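Local atomic coordinates of TSC1 N-terminal domain (Chaetomium thermophilum, PDB entry 7A0M), a protein that probably helps bring the TSC complex to lysosomal membranes by binding phosphoinositides, so that the complex can regulate mTORC1 signalling. Residues G140-L145 and M189-A194; C210-V213 and H219-L222; G230-S235 and N246-A251. All coordinates share one frame; numbering follows the deposited sequence.

Contact 1. Residues G140-L145 and M189-A194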
# COMPACT_ATOMS: atom_id res chain seq x y z
N GLY B 140 -17.01 43.96 4.99
CA GLY B 140 -16.79 43.71 6.40
C GLY B 140 -15.52 44.35 6.94
O GLY B 140 -15.38 45.57 6.94
N PHE B 141 -14.60 43.51 7.40
CA PHE B 141 -13.32 43.95 7.95
C PHE B 141 -12.26 44.20 6.87
O PHE B 141 -11.09 44.39 7.22
CB PHE B 141 -12.81 42.93 8.97
CG PHE B 141 -13.53 42.99 10.29
CD1 PHE B 141 -13.37 44.08 11.13
CD2 PHE B 141 -14.37 41.96 10.68
CE1 PHE B 141 -14.03 44.14 12.34
CE2 PHE B 141 -15.03 42.01 11.89
CZ PHE B 141 -14.86 43.10 12.73
N ILE B 142 -12.65 44.18 5.59
CA ILE B 142 -11.67 44.34 4.52
C ILE B 142 -10.87 45.64 4.63
O ILE B 142 -9.63 45.59 4.49
CB ILE B 142 -12.36 44.19 3.15
CG1 ILE B 142 -12.76 42.73 2.91
CG2 ILE B 142 -11.46 44.68 2.03
CD1 ILE B 142 -13.27 42.46 1.51
N PRO B 143 -11.48 46.81 4.87
CA PRO B 143 -10.66 48.04 4.97
C PRO B 143 -9.65 48.00 6.10
O PRO B 143 -8.57 48.58 5.98
CB PRO B 143 -11.71 49.14 5.18
CG PRO B 143 -12.88 48.44 5.77
CD PRO B 143 -12.91 47.12 5.06
N TRP B 144 -9.98 47.31 7.20
CA TRP B 144 -9.00 47.08 8.25
C TRP B 144 -7.87 46.21 7.73
O TRP B 144 -6.69 46.52 7.91
CB TRP B 144 -9.69 46.38 9.42
CG TRP B 144 -10.91 47.07 9.97
CD1 TRP B 144 -12.17 47.00 9.45
CD2 TRP B 144 -11.04 47.79 11.21
NE1 TRP B 144 -13.05 47.71 10.23
CE2 TRP B 144 -12.38 48.19 11.32
CE3 TRP B 144 -10.14 48.16 12.21
CZ2 TRP B 144 -12.85 48.94 12.40
CZ3 TRP B 144 -10.61 48.91 13.28
CH2 TRP B 144 -11.95 49.29 13.36
N LEU B 145 -8.23 45.11 7.06
CA LEU B 145 -7.26 44.15 6.56
C LEU B 145 -6.37 44.75 5.47
O LEU B 145 -5.15 44.53 5.47
CB LEU B 145 -8.00 42.92 6.03
CG LEU B 145 -8.59 42.02 7.11
CD1 LEU B 145 -9.75 41.21 6.56
CD2 LEU B 145 -7.51 41.10 7.66
N MSE B 189 -9.63 36.38 3.28
CA MSE B 189 -9.20 35.71 2.06
C MSE B 189 -9.63 36.47 0.80
O MSE B 189 -9.00 36.35 -0.25
CB MSE B 189 -9.73 34.28 2.04
CG MSE B 189 -9.10 33.41 3.13
SE MSE B 189 -9.76 31.58 3.20
CE MSE B 189 -11.55 31.92 3.89
N ASN B 190 -10.71 37.25 0.91
CA ASN B 190 -11.06 38.17 -0.16
C ASN B 190 -10.00 39.26 -0.31
O ASN B 190 -9.57 39.58 -1.42
CB ASN B 190 -12.43 38.80 0.09
CG ASN B 190 -13.55 38.06 -0.60
OD1 ASN B 190 -14.57 37.72 0.01
ND2 ASN B 190 -13.38 37.79 -1.89
N ALA B 191 -9.57 39.84 0.81
CA ALA B 191 -8.54 40.87 0.77
C ALA B 191 -7.20 40.30 0.33
O ALA B 191 -6.43 40.98 -0.37
CB ALA B 191 -8.42 41.54 2.14
N LEU B 192 -6.89 39.06 0.72
CA LEU B 192 -5.62 38.46 0.33
C LEU B 192 -5.59 38.14 -1.16
O LEU B 192 -4.51 38.14 -1.77
CB LEU B 192 -5.37 37.19 1.15
CG LEU B 192 -4.00 36.53 0.96
CD1 LEU B 192 -2.89 37.45 1.45
CD2 LEU B 192 -3.95 35.19 1.67
N ASN B 193 -6.75 37.87 -1.77
CA ASN B 193 -6.79 37.51 -3.18
C ASN B 193 -6.24 38.61 -4.07
O ASN B 193 -5.64 38.32 -5.12
CB ASN B 193 -8.23 37.17 -3.59
CG ASN B 193 -8.34 36.75 -5.04
OD1 ASN B 193 -7.99 35.63 -5.41
ND2 ASN B 193 -8.83 37.65 -5.88
N ALA B 194 -6.43 39.88 -3.69
CA ALA B 194 -5.89 40.98 -4.47
C ALA B 194 -4.37 40.92 -4.54
O ALA B 194 -3.78 41.20 -5.59
CB ALA B 194 -6.35 42.32 -3.89
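Leu145 and Ala191 meet methylene to methyl, CB of Leu145 lying 4.1 Å from CB of Ala191, on the buried side of a helix-helix interface whose other side is more open. The backbones come close here: CA of Ile142 and CA of Ala191 are 6.0 Å apart, a spacing that the small Ala191 permits. Its methyl group points at the opposite helix and lies near both Leu145 CB and the branch methyl of Ile142, with CG2 of Ile142 4.4 Å from CB of Ala191. The same methyl also touches Asn146 and Leu149 further along helix 142-153, while the leucine itself also packs on Leu177 and Phe180 of helix 168-183. Of the 145 Å² buried between the two segments, Ile142 and Ala191 supply the larger part, and no hydrogen bond crosses between them.

The two helices belong to an all-helical, solenoid-like domain, with helix 168-183 between them in sequence, and the contact brings the first turn of helix 142-153 against the middle of helix 185-196. Phe141 takes the N-cap position of the former; its carbonyl O accepts a hydrogen bond from the backbone N of Leu145 (3.0 Å).

Toward the looser side, the contact thins to one branch. CG1 of Ile142 stands anti to the carbonyl carbon (chi1 -71°), and the extended chain (chi2 -172°) carries CD1 to 4.0 Å from CB of Asn190. The two side chains cross at a slant, so the isoleucine tip meets only the aliphatic root of the asparagine. Both residues are partly exposed, in contrast to buried Leu145 and Ala191. At this more open side, OD1 of Asn190 is hydrogen-bonded to NZ of Lys186, on the same helix.

Contact 2. Residues C210-V213 and H219-L222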
# COMPACT_ATOMS: atom_id res chain seq x y z
N CYS B 210 -0.59 30.38 4.46
CA CYS B 210 -0.17 29.23 5.25
C CYS B 210 -0.19 29.55 6.74
O CYS B 210 -0.66 28.75 7.56
CB CYS B 210 1.22 28.76 4.82
SG CYS B 210 1.30 28.10 3.14
N ALA B 211 0.32 30.73 7.12
CA ALA B 211 0.27 31.14 8.52
C ALA B 211 -1.16 31.31 9.00
O ALA B 211 -1.48 31.01 10.15
CB ALA B 211 1.06 32.44 8.71
N PHE B 212 -2.05 31.80 8.12
CA PHE B 212 -3.45 31.97 8.49
C PHE B 212 -4.11 30.62 8.77
O PHE B 212 -4.74 30.43 9.82
CB PHE B 212 -4.19 32.72 7.39
CG PHE B 212 -5.65 32.91 7.67
CD1 PHE B 212 -6.07 33.62 8.79
CD2 PHE B 212 -6.61 32.39 6.82
CE1 PHE B 212 -7.41 33.81 9.05
CE2 PHE B 212 -7.96 32.57 7.07
CZ PHE B 212 -8.36 33.28 8.19
N VAL B 213 -4.00 29.68 7.83
CA VAL B 213 -4.59 28.36 8.02
C VAL B 213 -3.97 27.66 9.23
O VAL B 213 -4.66 26.92 9.95
CB VAL B 213 -4.44 27.52 6.74
CG1 VAL B 213 -5.04 26.13 6.93
CG2 VAL B 213 -5.09 28.23 5.56
N HIS B 219 -14.28 28.32 9.78
CA HIS B 219 -15.00 28.51 8.52
C HIS B 219 -14.06 28.61 7.33
O HIS B 219 -14.25 29.42 6.43
CB HIS B 219 -15.90 29.75 8.60
CG HIS B 219 -16.76 29.79 9.83
ND1 HIS B 219 -16.60 30.74 10.82
CD2 HIS B 219 -17.77 28.99 10.23
CE1 HIS B 219 -17.48 30.52 11.77
NE2 HIS B 219 -18.21 29.47 11.44
N LEU B 220 -13.02 27.77 7.31
CA LEU B 220 -12.10 27.75 6.18
C LEU B 220 -12.77 27.33 4.88
O LEU B 220 -12.25 27.62 3.80
CB LEU B 220 -10.91 26.84 6.47
CG LEU B 220 -9.80 27.46 7.32
CD1 LEU B 220 -8.68 26.46 7.57
CD2 LEU B 220 -9.26 28.71 6.64
N TYR B 221 -13.92 26.64 4.96
CA TYR B 221 -14.65 26.27 3.76
C TYR B 221 -15.16 27.48 2.99
O TYR B 221 -15.50 27.35 1.81
CB TYR B 221 -15.82 25.35 4.12
CG TYR B 221 -16.78 25.95 5.13
CD1 TYR B 221 -17.82 26.77 4.74
CD2 TYR B 221 -16.63 25.68 6.49
CE1 TYR B 221 -18.69 27.32 5.66
CE2 TYR B 221 -17.50 26.22 7.42
CZ TYR B 221 -18.53 27.04 7.00
OH TYR B 221 -19.39 27.58 7.92
N LEU B 222 -15.22 28.65 3.63
CA LEU B 222 -15.66 29.86 2.95
C LEU B 222 -14.71 30.30 1.84
O LEU B 222 -15.05 31.20 1.07
CB LEU B 222 -15.82 31.00 3.96
CG LEU B 222 -16.94 30.86 4.99
CD1 LEU B 222 -16.96 32.06 5.93
CD2 LEU B 222 -18.29 30.70 4.29
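This is a small, buried, wholly apolar contact in which Leu220, at the start of a 3-10 turn, reaches back to Phe212 and Val213 near the end of the preceding helix 199-214. It sits where the chain leaves that helix and heads for helix 228-238, about 6 Å from the centre of the chain, measured centre to centre. Backbones stay apart, the nearest CA atoms, those of Val213 and Leu220, being 7.8 Å from each other, so the side chains do the bridging.

Leu220 does so as a fork. One prong, CD1, comes within 3.7 Å of CG1 of Val213, the two side chains crossing at an angle; the other, CD2, lies 4.1 Å from CE2 of Phe212, approaching the ring obliquely. The arrangement is local packing within an all-helical domain: a linker folded onto the helix it has just left. Its turn is held by the backbone bond from N of Leu222 to O of His219, 3.1 Å long.

Torsions bring the phenylalanine into place. With CG anti to the backbone N (chi1 179°), the Phe212 ring extends so that its end, rather than its CB, nears the linker, and it runs past Leu220 in the opposite direction. The ring also stacks with Phe188, while Val213 additionally touches Met254 and Leu255 of helix 242-255.

Contact 3. Residues G230-S235 and N246-A251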
# COMPACT_ATOMS: atom_id res chain seq x y z
N GLY B 230 -9.61 29.44 -6.55
CA GLY B 230 -9.34 29.31 -7.97
C GLY B 230 -7.99 29.87 -8.39
O GLY B 230 -7.35 29.35 -9.31
N ASN B 231 -7.53 30.92 -7.71
CA ASN B 231 -6.24 31.51 -8.05
C ASN B 231 -5.08 30.70 -7.49
O ASN B 231 -3.97 30.75 -8.05
CB ASN B 231 -6.17 32.96 -7.56
CG ASN B 231 -6.95 33.91 -8.45
OD1 ASN B 231 -6.96 33.76 -9.67
ND2 ASN B 231 -7.61 34.89 -7.84
N ILE B 232 -5.30 29.98 -6.39
CA ILE B 232 -4.30 29.01 -5.94
C ILE B 232 -4.09 27.94 -7.01
O ILE B 232 -2.95 27.62 -7.37
CB ILE B 232 -4.74 28.38 -4.60
CG1 ILE B 232 -4.82 29.44 -3.51
CG2 ILE B 232 -3.77 27.27 -4.20
CD1 ILE B 232 -5.54 28.98 -2.26
N LEU B 233 -5.19 27.38 -7.52
CA LEU B 233 -5.09 26.39 -8.59
C LEU B 233 -4.51 27.01 -9.86
O LEU B 233 -3.78 26.35 -10.60
CB LEU B 233 -6.47 25.79 -8.87
CG LEU B 233 -7.19 25.16 -7.68
CD1 LEU B 233 -8.44 24.42 -8.13
CD2 LEU B 233 -6.27 24.24 -6.90
N GLN B 234 -4.83 28.28 -10.12
CA GLN B 234 -4.31 28.94 -11.31
C GLN B 234 -2.80 29.12 -11.23
O GLN B 234 -2.10 28.96 -12.24
CB GLN B 234 -5.02 30.29 -11.50
CG GLN B 234 -4.74 30.97 -12.82
CD GLN B 234 -5.88 31.85 -13.27
OE1 GLN B 234 -5.82 32.48 -14.33
NE2 GLN B 234 -6.96 31.87 -12.49
N SER B 235 -2.29 29.47 -10.05
CA SER B 235 -0.84 29.53 -9.87
C SER B 235 -0.20 28.16 -10.07
O SER B 235 0.87 28.05 -10.69
CB SER B 235 -0.51 30.08 -8.48
OG SER B 235 0.89 30.08 -8.25
N ASN B 246 5.42 25.56 -5.18
CA ASN B 246 5.51 24.76 -3.96
C ASN B 246 4.75 25.42 -2.81
O ASN B 246 4.09 24.73 -2.02
CB ASN B 246 6.97 24.53 -3.58
CG ASN B 246 7.13 23.53 -2.45
OD1 ASN B 246 6.85 22.35 -2.61
ND2 ASN B 246 7.58 24.01 -1.30
N LEU B 247 4.85 26.74 -2.69
CA LEU B 247 4.06 27.46 -1.69
C LEU B 247 2.57 27.27 -1.93
O LEU B 247 1.81 26.96 -1.00
CB LEU B 247 4.42 28.95 -1.71
CG LEU B 247 5.71 29.36 -1.01
CD1 LEU B 247 5.88 30.87 -1.06
CD2 LEU B 247 5.73 28.86 0.42
N ALA B 248 2.13 27.45 -3.18
CA ALA B 248 0.72 27.24 -3.51
C ALA B 248 0.29 25.81 -3.20
O ALA B 248 -0.84 25.58 -2.75
CB ALA B 248 0.47 27.56 -4.98
N LEU B 249 1.17 24.84 -3.44
CA LEU B 249 0.81 23.45 -3.17
C LEU B 249 0.68 23.19 -1.68
O LEU B 249 -0.22 22.45 -1.25
CB LEU B 249 1.85 22.51 -3.79
CG LEU B 249 1.43 21.05 -3.89
CD1 LEU B 249 0.19 20.91 -4.77
CD2 LEU B 249 2.57 20.19 -4.43
N ILE B 250 1.55 23.78 -0.87
CA ILE B 250 1.44 23.64 0.58
C ILE B 250 0.12 24.22 1.07
O ILE B 250 -0.56 23.62 1.91
CB ILE B 250 2.65 24.30 1.28
CG1 ILE B 250 3.93 23.52 0.98
CG2 ILE B 250 2.41 24.38 2.78
CD1 ILE B 250 5.18 24.15 1.56
N ALA B 251 -0.26 25.39 0.55
CA ALA B 251 -1.54 25.98 0.92
C ALA B 251 -2.70 25.08 0.50
O ALA B 251 -3.65 24.89 1.27
CB ALA B 251 -1.68 27.36 0.29
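Van der Waals packing dominates here, beginning with the CG2 methyl of Ile232 against Ala248. That methyl lies 3.7 Å from the carbonyl O of Ala248 and 4.3 Å from its CB, so it touches the backbone as well as the side chain. In Ile232, chi1 of -63° sets CG1 beside the backbone N and turns CG2 anti to it, the branch that meets Ala248. The methyl of Ala248 is itself directed at helix 228-238, where it comes within 4.2 Å of the carbonyl O of Ile232. Its small size is consistent with the close backbones, CA of Ile232 and CA of Ala248 being 5.9 Å apart.

Polar groups contribute in a different way. OG of Ser235 makes a van der Waals approach to CB of Ala248 at 4.1 Å, while its hydrogen bond goes to OD2 of Asp239, one turn further along the chain. Each helix keeps its own backbone bonds, such as Ser235 N to Asn231 O at 2.9 Å.

Neighbouring helices extend the packing: Phe206 of helix 199-214 touches both Ser235 and Ala248. Helices 228-238 and 242-255 are consecutive, and their segments run roughly antiparallel in a helical hairpin. The chemistry implies that between these two segments they meet by close packing, with no hydrogen bond across and the buried serine hydroxyl satisfied by a nearby aspartate.

In the fold
The three contacts follow one another along the chain without interleaving, and together trace part of an elongated helical array. Contacts 1 and 2 have centres about 13 Å apart and touch through selenomethionine Met189, whose CG lies 4.2 Å from CE2 of Phe212. Between contacts 2 and 3, about 14 Å apart by centres, SG of Cys210 packs 3.9 Å from CG2 of Ile250. Contacts 1 and 3 have centres about 19 Å apart, yet a probable hydrogen bond joins them, OD1 of Asn193 to ND2 of Asn231 at 2.6 Å. Helix 199-214 relates the last two further: it carries segment 210-213 of contact 2 and, through Phe206, also packs on contact 3.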